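Local coordinates for protein putative alpha-N-acetylgalactosaminidase (Bacillus halodurans C-125, PDB 3CC1) that probably hydrolyses terminal alpha-linked N-acetylgalactosamine residues from glycoconjugates, as a putative alpha-N-acetylgalactosaminidase, at residues S63-P68 with P82-F87; Y153-T158 with I199-R204; A358-G363 with A368-F373. All coordinates share one frame; numbering follows the deposited sequence.

Interaction 1: residues S63-P68 with P82-F87; sequences SSAYNP and PATNRF. With PEG (di(hydroxyethyl)ether), chain N.
Asn-85 leans against the turn that begins at Ser-63, whose OG stands over both CB (3.2 Å) and CG of Asn-85. With chi1 at 57°, CG lies between the backbone N and the carbonyl carbon, which sets the amide against Ser-63 and Ala-65. At the tip the neighbours diverge: OD1 sits 3.6 Å from the methyl CB of Ala-65 and has no polar partner in the model, whereas ND2 turns to the bound di(hydroxyethyl)ether and donates to its O2 (3.3 Å, 162° at the hydrogen). ND2 is equally near Ser-63 OG, but the angle is too poor for a bond. That hydroxyl accepts from Ala-65 N at 2.9 Å in an ST turn inside the type I turn Ser-63 to Tyr-66. The ether spans both segments, since its O4 takes the N-H of Ser-64. With an alanine here, the ether O2 would probably lose its amide donor and a gap would open beside Ser-63 OG and the Ala-65 methyl. Both segments belong to the long surface excursion between strand 49-52 and helix 97-105; next to Asn-85, Arg-86 bonds to the carbonyls of Val-26, just ahead of helix 28-41, and Gln-55, just past strand 49-52.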
loop_
_atom_site.group_PDB
_atom_site.type_symbol
_atom_site.label_atom_id
_atom_site.label_comp_id
_atom_site.label_asym_id
_atom_site.label_seq_id
_atom_site.Cartn_x
_atom_site.Cartn_y
_atom_site.Cartn_z
ATOM N N SER A 63 3.596 -46.710 12.271
ATOM C CA SER A 63 4.565 -46.997 13.332
ATOM C C SER A 63 4.037 -47.954 14.401
ATOM O O SER A 63 2.854 -47.948 14.695
ATOM C CB SER A 63 4.936 -45.701 14.013
ATOM O OG SER A 63 5.812 -46.014 15.067
ATOM N N SER A 64 4.902 -48.774 15.000
ATOM C CA SER A 64 4.435 -49.628 16.100
ATOM C C SER A 64 4.268 -48.749 17.350
ATOM O O SER A 64 3.683 -49.155 18.353
ATOM C CB SER A 64 5.394 -50.798 16.348
ATOM O OG SER A 64 6.675 -50.328 16.726
ATOM N N ALA A 65 4.743 -47.507 17.258
ATOM C CA ALA A 65 4.494 -46.509 18.344
ATOM C C ALA A 65 3.017 -45.985 18.364
ATOM O O ALA A 65 2.626 -45.181 19.236
ATOM C CB ALA A 65 5.506 -45.339 18.246
ATOM N N TYR A 66 2.192 -46.470 17.430
ATOM C CA TYR A 66 0.847 -45.892 17.215
ATOM C C TYR A 66 -0.283 -46.666 17.828
ATOM O O TYR A 66 -0.561 -47.800 17.470
ATOM C CB TYR A 66 0.556 -45.775 15.721
ATOM C CG TYR A 66 -0.667 -44.998 15.291
ATOM C CD1 TYR A 66 -0.590 -43.638 15.058
ATOM C CD2 TYR A 66 -1.863 -45.648 14.983
ATOM C CE1 TYR A 66 -1.695 -42.911 14.588
ATOM C CE2 TYR A 66 -2.979 -44.936 14.512
ATOM C CZ TYR A 66 -2.875 -43.572 14.308
ATOM O OH TYR A 66 -3.933 -42.849 13.810
ATOM N N ASN A 67 -1.003 -45.980 18.691
ATOM C CA ASN A 67 -2.245 -46.531 19.226
ATOM C C ASN A 67 -3.455 -45.835 18.607
ATOM O O ASN A 67 -3.678 -44.658 18.850
ATOM C CB ASN A 67 -2.241 -46.338 20.749
ATOM C CG ASN A 67 -3.534 -46.842 21.419
ATOM O OD1 ASN A 67 -4.474 -47.268 20.758
ATOM N ND2 ASN A 67 -3.578 -46.738 22.735
ATOM N N PRO A 68 -4.239 -46.555 17.798
ATOM C CA PRO A 68 -5.311 -45.877 17.078
ATOM C C PRO A 68 -6.393 -45.305 18.000
ATOM O O PRO A 68 -7.129 -44.392 17.615
ATOM C CB PRO A 68 -5.893 -46.985 16.190
ATOM C CG PRO A 68 -5.526 -48.234 16.878
ATOM C CD PRO A 68 -4.201 -47.999 17.492
ATOM N N PRO A 82 7.487 -37.841 23.871
ATOM C CA PRO A 82 8.158 -38.175 22.607
ATOM C C PRO A 82 7.682 -39.460 21.895
ATOM O O PRO A 82 7.491 -40.489 22.495
ATOM C CB PRO A 82 9.660 -38.254 23.010
ATOM C CG PRO A 82 9.745 -37.571 24.322
ATOM C CD PRO A 82 8.432 -37.758 25.000
ATOM N N ALA A 83 7.501 -39.364 20.587
ATOM C CA ALA A 83 7.197 -40.519 19.747
ATOM C C ALA A 83 8.387 -41.467 19.820
ATOM O O ALA A 83 9.476 -41.143 19.357
ATOM C CB ALA A 83 6.893 -40.081 18.295
ATOM N N THR A 84 8.181 -42.627 20.417
ATOM C CA THR A 84 9.267 -43.574 20.673
ATOM C C THR A 84 9.829 -44.277 19.431
ATOM O O THR A 84 10.914 -44.784 19.475
ATOM C CB THR A 84 8.888 -44.607 21.739
ATOM O OG1 THR A 84 7.643 -45.214 21.377
ATOM C CG2 THR A 84 8.784 -43.921 23.129
ATOM N N ASN A 85 9.130 -44.255 18.306
ATOM C CA ASN A 85 9.709 -44.741 17.041
ATOM C C ASN A 85 10.819 -43.799 16.570
ATOM O O ASN A 85 11.878 -44.220 16.097
ATOM C CB ASN A 85 8.623 -44.893 15.965
ATOM C CG ASN A 85 7.855 -43.593 15.686
ATOM O OD1 ASN A 85 7.489 -42.873 16.591
ATOM N ND2 ASN A 85 7.601 -43.315 14.422
ATOM N N ARG A 86 10.590 -42.502 16.770
ATOM C CA ARG A 86 11.539 -41.465 16.342
ATOM C C ARG A 86 12.598 -41.216 17.416
ATOM O O ARG A 86 13.742 -40.915 17.124
ATOM C CB ARG A 86 10.809 -40.175 15.999
ATOM C CG ARG A 86 10.048 -40.266 14.670
ATOM C CD ARG A 86 9.009 -39.179 14.523
ATOM N NE ARG A 86 9.587 -37.891 14.857
ATOM C CZ ARG A 86 8.898 -36.826 15.242
ATOM N NH1 ARG A 86 7.558 -36.870 15.298
ATOM N NH2 ARG A 86 9.562 -35.720 15.589
ATOM N N PHE A 87 12.191 -41.370 18.664
ATOM C CA PHE A 87 13.057 -41.105 19.801
ATOM C C PHE A 87 13.131 -42.349 20.694
ATOM O O PHE A 87 12.529 -42.403 21.764
ATOM C CB PHE A 87 12.565 -39.884 20.591
ATOM C CG PHE A 87 12.532 -38.613 19.801
ATOM C CD1 PHE A 87 13.693 -37.919 19.516
ATOM C CD2 PHE A 87 11.329 -38.120 19.316
ATOM C CE1 PHE A 87 13.650 -36.748 18.755
ATOM C CE2 PHE A 87 11.285 -36.963 18.537
ATOM C CZ PHE A 87 12.442 -36.282 18.272
HETATM C C1 PEG N . 10.443 -44.568 12.593
HETATM O O1 PEG N . 11.093 -43.356 12.137
HETATM C C2 PEG N . 9.172 -44.908 11.786
HETATM O O2 PEG N . 8.288 -45.819 12.466
HETATM C C3 PEG N . 8.718 -47.188 12.469
HETATM C C4 PEG N . 8.501 -47.833 13.845
HETATM O O4 PEG N . 7.892 -49.112 13.696
#

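Interaction 2: residues Y153-T158 with I199-R204; sequences YGVDPT and IKMIQR
The terminal methyl CE of Met-201, a selenomethionine, carries the contact by meeting two residues at once. It lies 3.7 Å from Val-155 CG1 and 3.9 Å from Pro-157 CB, and SE backs it up at 3.9 Å from Pro-157 CA. No hydrogen bond joins the segments, so the first shell is purely apolar. Two torsions account for it: the chain of Met-201 runs extended and then bends at its last bond (chi3 -52°), folding the methyl against Val-155 and Pro-157, while Val-155 holds CG1 anti to its own backbone nitrogen (chi1 171°), the branch that does the touching.

The second shell fixes the backbone on both sides. Bracketing Pro-157, Asp-156 OD1 accepts from Thr-158 N (2.9 Å, 159° at the hydrogen) in an Asx turn, and also from Thr-158 OG1 at 2.7 Å. Both donors approach one face of the carboxylate from above its plane, a double grip that ties the chain down around the proline. Val-155 N is bonded to Glu-198, on the same helix as Met-201. Ala-162 and Tyr-166 of helix 162-175 pack on Met-201, and Gln-163 of that helix bonds to Met-201 O and to Arg-204 NE.

Helix 196-208 connects the neighbouring parallel strands 180-184 and 214-216, a beta-alpha-beta crossover of the kind that builds the TIM barrel of this family; the contact fastens the middle strand of a small three-stranded antiparallel sheet, inserted after barrel strand 109-115, and the turn that follows it, to that barrel helix.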
loop_
_atom_site.group_PDB
_atom_site.type_symbol
_atom_site.label_atom_id
_atom_site.label_comp_id
_atom_site.label_asym_id
_atom_site.label_seq_id
_atom_site.Cartn_x
_atom_site.Cartn_y
_atom_site.Cartn_z
ATOM N N TYR A 153 -6.736 -28.164 22.457
ATOM C CA TYR A 153 -7.706 -27.127 22.803
ATOM C C TYR A 153 -6.958 -26.131 23.692
ATOM O O TYR A 153 -5.966 -26.473 24.337
ATOM C CB TYR A 153 -8.883 -27.680 23.608
ATOM C CG TYR A 153 -9.836 -28.555 22.816
ATOM C CD1 TYR A 153 -10.500 -28.061 21.710
ATOM C CD2 TYR A 153 -10.095 -29.864 23.209
ATOM C CE1 TYR A 153 -11.402 -28.858 21.016
ATOM C CE2 TYR A 153 -10.983 -30.664 22.522
ATOM C CZ TYR A 153 -11.633 -30.160 21.435
ATOM O OH TYR A 153 -12.496 -30.965 20.730
ATOM N N GLY A 154 -7.429 -24.893 23.683
ATOM C CA GLY A 154 -7.033 -23.929 24.668
ATOM C C GLY A 154 -7.321 -24.357 26.089
ATOM O O GLY A 154 -8.261 -25.090 26.372
ATOM N N VAL A 155 -6.476 -23.870 26.983
ATOM C CA VAL A 155 -6.701 -23.960 28.404
ATOM C C VAL A 155 -7.386 -22.662 28.837
ATOM O O VAL A 155 -6.962 -21.553 28.484
ATOM C CB VAL A 155 -5.386 -24.185 29.164
ATOM C CG1 VAL A 155 -5.593 -24.062 30.672
ATOM C CG2 VAL A 155 -4.794 -25.555 28.815
ATOM N N ASP A 156 -8.465 -22.809 29.580
ATOM C CA ASP A 156 -9.254 -21.687 30.050
ATOM C C ASP A 156 -8.665 -21.090 31.340
ATOM O O ASP A 156 -8.751 -21.682 32.412
ATOM C CB ASP A 156 -10.670 -22.165 30.291
ATOM C CG ASP A 156 -11.621 -21.053 30.684
ATOM O OD1 ASP A 156 -11.203 -19.940 31.115
ATOM O OD2 ASP A 156 -12.825 -21.338 30.570
ATOM N N PRO A 157 -8.088 -19.892 31.236
ATOM C CA PRO A 157 -7.377 -19.325 32.364
ATOM C C PRO A 157 -8.295 -18.902 33.490
ATOM O O PRO A 157 -7.799 -18.501 34.535
ATOM C CB PRO A 157 -6.674 -18.100 31.774
ATOM C CG PRO A 157 -7.311 -17.851 30.477
ATOM C CD PRO A 157 -7.898 -19.117 30.004
ATOM N N THR A 158 -9.609 -19.009 33.293
ATOM C CA THR A 158 -10.545 -18.624 34.353
ATOM C C THR A 158 -10.837 -19.804 35.255
ATOM O O THR A 158 -11.512 -19.644 36.239
ATOM C CB THR A 158 -11.894 -18.076 33.833
ATOM O OG1 THR A 158 -12.642 -19.120 33.191
ATOM C CG2 THR A 158 -11.690 -16.903 32.850
ATOM N N ILE A 199 -0.952 -16.809 28.221
ATOM C CA ILE A 199 0.490 -16.463 28.257
ATOM C C ILE A 199 0.995 -16.224 29.667
ATOM O O ILE A 199 2.072 -16.667 30.021
ATOM C CB ILE A 199 0.842 -15.192 27.392
ATOM C CG1 ILE A 199 0.753 -15.535 25.882
ATOM C CG2 ILE A 199 2.254 -14.636 27.763
ATOM C CD1 ILE A 199 0.609 -14.287 25.019
ATOM N N LYS A 200 0.228 -15.504 30.461
ATOM C CA LYS A 200 0.653 -15.214 31.834
ATOM C C LYS A 200 0.841 -16.517 32.626
ATOM O O LYS A 200 1.798 -16.646 33.405
ATOM C CB LYS A 200 -0.323 -14.273 32.536
ATOM C CG LYS A 200 -0.471 -12.874 31.898
ATOM C CD LYS A 200 -1.395 -12.005 32.781
ATOM C CE LYS A 200 -1.781 -10.647 32.179
ATOM N NZ LYS A 200 -2.374 -9.739 33.253
HETATM N N MSE A 201 -0.034 -17.497 32.398
HETATM C CA MSE A 201 0.094 -18.797 33.088
HETATM C C MSE A 201 1.364 -19.539 32.669
HETATM O O MSE A 201 2.027 -20.128 33.500
HETATM C CB MSE A 201 -1.107 -19.702 32.810
HETATM C CG MSE A 201 -2.355 -19.233 33.509
HETATM SE SE MSE A 201 -3.822 -20.510 33.436
HETATM C CE MSE A 201 -3.909 -20.847 31.537
ATOM N N ILE A 202 1.661 -19.515 31.362
ATOM C CA ILE A 202 2.839 -20.182 30.825
ATOM C C ILE A 202 4.050 -19.552 31.499
ATOM O O ILE A 202 4.964 -20.223 31.953
ATOM C CB ILE A 202 2.894 -20.125 29.273
ATOM C CG1 ILE A 202 1.771 -21.019 28.705
ATOM C CG2 ILE A 202 4.299 -20.523 28.761
ATOM C CD1 ILE A 202 1.365 -20.748 27.246
ATOM N N GLN A 203 4.013 -18.243 31.618
ATOM C CA GLN A 203 5.151 -17.506 32.161
ATOM C C GLN A 203 5.391 -17.854 33.627
ATOM O O GLN A 203 6.527 -18.091 34.063
ATOM C CB GLN A 203 4.974 -16.006 31.953
ATOM C CG GLN A 203 5.175 -15.581 30.499
ATOM C CD GLN A 203 4.829 -14.121 30.260
ATOM O OE1 GLN A 203 3.932 -13.578 30.894
ATOM N NE2 GLN A 203 5.547 -13.481 29.338
ATOM N N ARG A 204 4.303 -17.936 34.376
ATOM C CA ARG A 204 4.370 -18.323 35.770
ATOM C C ARG A 204 4.859 -19.750 35.952
ATOM O O ARG A 204 5.604 -20.039 36.891
ATOM C CB ARG A 204 3.005 -18.149 36.433
ATOM C CG ARG A 204 2.669 -16.706 36.615
ATOM C CD ARG A 204 1.527 -16.522 37.574
ATOM N NE ARG A 204 0.261 -16.726 36.895
ATOM C CZ ARG A 204 -0.497 -15.735 36.440
ATOM N NH1 ARG A 204 -0.109 -14.480 36.594
ATOM N NH2 ARG A 204 -1.636 -16.005 35.817
#

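Interaction 3: residues A358-G363 with A368-F373; sequences AWAANG and AYVALF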
loop_
_atom_site.group_PDB
_atom_site.type_symbol
_atom_site.label_atom_id
_atom_site.label_comp_id
_atom_site.label_asym_id
_atom_site.label_seq_id
_atom_site.Cartn_x
_atom_site.Cartn_y
_atom_site.Cartn_z
ATOM N N ALA A 358 18.326 1.113 4.100
ATOM C CA ALA A 358 19.517 1.228 5.000
ATOM C C ALA A 358 19.100 0.979 6.447
ATOM O O ALA A 358 17.985 1.348 6.839
ATOM C CB ALA A 358 20.184 2.626 4.828
ATOM N N TRP A 359 19.925 0.230 7.187
ATOM C CA TRP A 359 19.782 0.031 8.628
ATOM C C TRP A 359 21.191 0.288 9.211
ATOM O O TRP A 359 22.186 0.216 8.482
ATOM C CB TRP A 359 19.363 -1.411 9.004
ATOM C CG TRP A 359 17.926 -1.765 8.748
ATOM C CD1 TRP A 359 17.322 -1.879 7.523
ATOM C CD2 TRP A 359 16.933 -2.106 9.705
ATOM N NE1 TRP A 359 16.021 -2.206 7.670
ATOM C CE2 TRP A 359 15.747 -2.358 8.996
ATOM C CE3 TRP A 359 16.926 -2.208 11.087
ATOM C CZ2 TRP A 359 14.571 -2.710 9.615
ATOM C CZ3 TRP A 359 15.772 -2.532 11.703
ATOM C CH2 TRP A 359 14.592 -2.791 10.965
ATOM N N ALA A 360 21.255 0.579 10.503
ATOM C CA ALA A 360 22.511 0.834 11.205
ATOM C C ALA A 360 22.519 0.302 12.637
ATOM O O ALA A 360 21.473 0.033 13.269
ATOM C CB ALA A 360 22.827 2.339 11.186
ATOM N N ALA A 361 23.730 0.160 13.155
ATOM C CA ALA A 361 23.945 -0.146 14.562
ATOM C C ALA A 361 25.324 0.315 14.994
ATOM O O ALA A 361 26.169 0.697 14.181
ATOM C CB ALA A 361 23.756 -1.677 14.869
ATOM N N ASN A 362 25.530 0.262 16.298
ATOM C CA ASN A 362 26.770 0.685 16.896
ATOM C C ASN A 362 27.412 -0.455 17.646
ATOM O O ASN A 362 26.753 -1.231 18.331
ATOM C CB ASN A 362 26.544 1.882 17.822
ATOM C CG ASN A 362 26.245 3.158 17.040
ATOM O OD1 ASN A 362 25.195 3.304 16.449
ATOM N ND2 ASN A 362 27.177 4.033 16.997
ATOM N N GLY A 363 28.727 -0.556 17.473
ATOM C CA GLY A 363 29.517 -1.541 18.172
ATOM C C GLY A 363 29.986 -0.951 19.478
ATOM O O GLY A 363 29.681 0.186 19.801
ATOM N N ALA A 368 30.771 1.628 14.127
ATOM C CA ALA A 368 29.384 1.528 13.725
ATOM C C ALA A 368 29.261 0.588 12.520
ATOM O O ALA A 368 30.256 0.145 11.938
ATOM C CB ALA A 368 28.824 2.899 13.430
ATOM N N TYR A 369 28.015 0.234 12.233
ATOM C CA TYR A 369 27.667 -0.690 11.161
ATOM C C TYR A 369 26.517 -0.120 10.380
ATOM O O TYR A 369 25.588 0.455 10.968
ATOM C CB TYR A 369 27.260 -2.057 11.731
ATOM C CG TYR A 369 28.347 -2.672 12.543
ATOM C CD1 TYR A 369 29.395 -3.331 11.922
ATOM C CD2 TYR A 369 28.350 -2.577 13.913
ATOM C CE1 TYR A 369 30.379 -3.865 12.618
ATOM C CE2 TYR A 369 29.352 -3.140 14.641
ATOM C CZ TYR A 369 30.370 -3.775 13.978
ATOM O OH TYR A 369 31.424 -4.334 14.663
ATOM N N VAL A 370 26.620 -0.235 9.052
ATOM C CA VAL A 370 25.557 0.145 8.158
ATOM C C VAL A 370 25.282 -0.988 7.170
ATOM O O VAL A 370 26.182 -1.504 6.523
ATOM C CB VAL A 370 25.877 1.492 7.405
ATOM C CG1 VAL A 370 24.840 1.780 6.334
ATOM C CG2 VAL A 370 25.982 2.673 8.404
ATOM N N ALA A 371 24.015 -1.369 7.076
ATOM C CA ALA A 371 23.562 -2.347 6.108
ATOM C C ALA A 371 22.782 -1.617 4.998
ATOM O O ALA A 371 21.773 -0.932 5.263
ATOM C CB ALA A 371 22.689 -3.435 6.799
ATOM N N LEU A 372 23.252 -1.801 3.775
ATOM C CA LEU A 372 22.637 -1.241 2.579
ATOM C C LEU A 372 22.058 -2.344 1.691
ATOM O O LEU A 372 22.720 -3.325 1.426
ATOM C CB LEU A 372 23.669 -0.407 1.779
ATOM C CG LEU A 372 24.336 0.762 2.513
ATOM C CD1 LEU A 372 25.559 1.332 1.721
ATOM C CD2 LEU A 372 23.289 1.850 2.877
ATOM N N PHE A 373 20.812 -2.173 1.226
ATOM C CA PHE A 373 20.107 -3.244 0.566
ATOM C C PHE A 373 19.466 -2.781 -0.737
ATOM O O PHE A 373 18.714 -1.810 -0.742
ATOM C CB PHE A 373 18.947 -3.762 1.462
ATOM C CG PHE A 373 19.361 -4.297 2.803
ATOM C CD1 PHE A 373 19.395 -3.464 3.905
ATOM C CD2 PHE A 373 19.637 -5.637 2.984
ATOM C CE1 PHE A 373 19.704 -3.958 5.156
ATOM C CE2 PHE A 373 19.970 -6.136 4.247
ATOM C CZ PHE A 373 19.986 -5.286 5.326
#
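Trp-359 and Phe-373 meet across the hairpin with their planes nearly perpendicular, at 86°, yet the approach is oblique: the five-membered ring and the phenyl ring have centroids 6.0 Å apart, and Trp-359 CD1 comes to 3.9 Å from Phe-373 CE1. The pair is therefore carried by one carbon of each ring. At the other end of the hairpin Tyr-369 turns its ring edge to the opposite segment. Its CG stands beside its own backbone nitrogen (chi1 -59°), which leans the ring toward the turn that follows strand 356-362, where Gly-363 CA lies at the ring edge, 3.9 Å from Tyr-369 CE2. The phenol oxygen is bonded to Glu-367, and the side chain comes within about 4 Å, nearest atoms, of a bound hexaoxaicosane-diol, probably a crystallisation component occupying a pocket.

Antiparallel pairing sets these orientations. Trp-359 with Ala-371 and Ala-361 with Tyr-369 are hydrogen-bonded pairs, and their side chains share a face of the sheet. Trp-359 N donates to Ala-371 O at 2.9 Å, in the carbonyl plane, and Ala-371 N returns a bond to Trp-359 O at 2.8 Å. The reciprocal bonds between Ala-361 and Tyr-369 are similarly short, 2.7 Å for Tyr-369 N to Ala-361 O. On the opposite face alanines of one strand meet branched side chains of the other, with Ala-358 CB 3.7 Å from Leu-372 CD2 and Ala-360 beside Val-370; Asn-362 pairs there with Ala-368.

The hairpin is continued on one flank by strand 345-353, whose Arg-348 binds Asn-362 OD1, and on the other by strand 424-431. Phe-349 meets Trp-359 edge-to-face, and helix 298-310 packs on both Trp-359 and Phe-373, so that the face bearing Trp-359 seats the C-terminal beta domain against the barrel.

How the interactions relate
Following the chain from the N terminus, the three contacts close in series, none enclosing or crossing another. Interaction 1 closes a loop of 13 intervening residues, all without helix or strand, within the excursion that follows strand 49-52. Interaction 2 spans 40 residues, bringing helix 196-208 back to the small antiparallel sheet across helix 162-175 and strand 180-184. Interaction 3 closes the tightest turn, four residues, as a hairpin in the C-terminal beta domain. Interactions 1 and 2 lie with centres about 28 Å apart, whereas interaction 3 lies across the chain's centre from both, its centre about 48 Å from that of interaction 1 and about 39 Å from that of interaction 2.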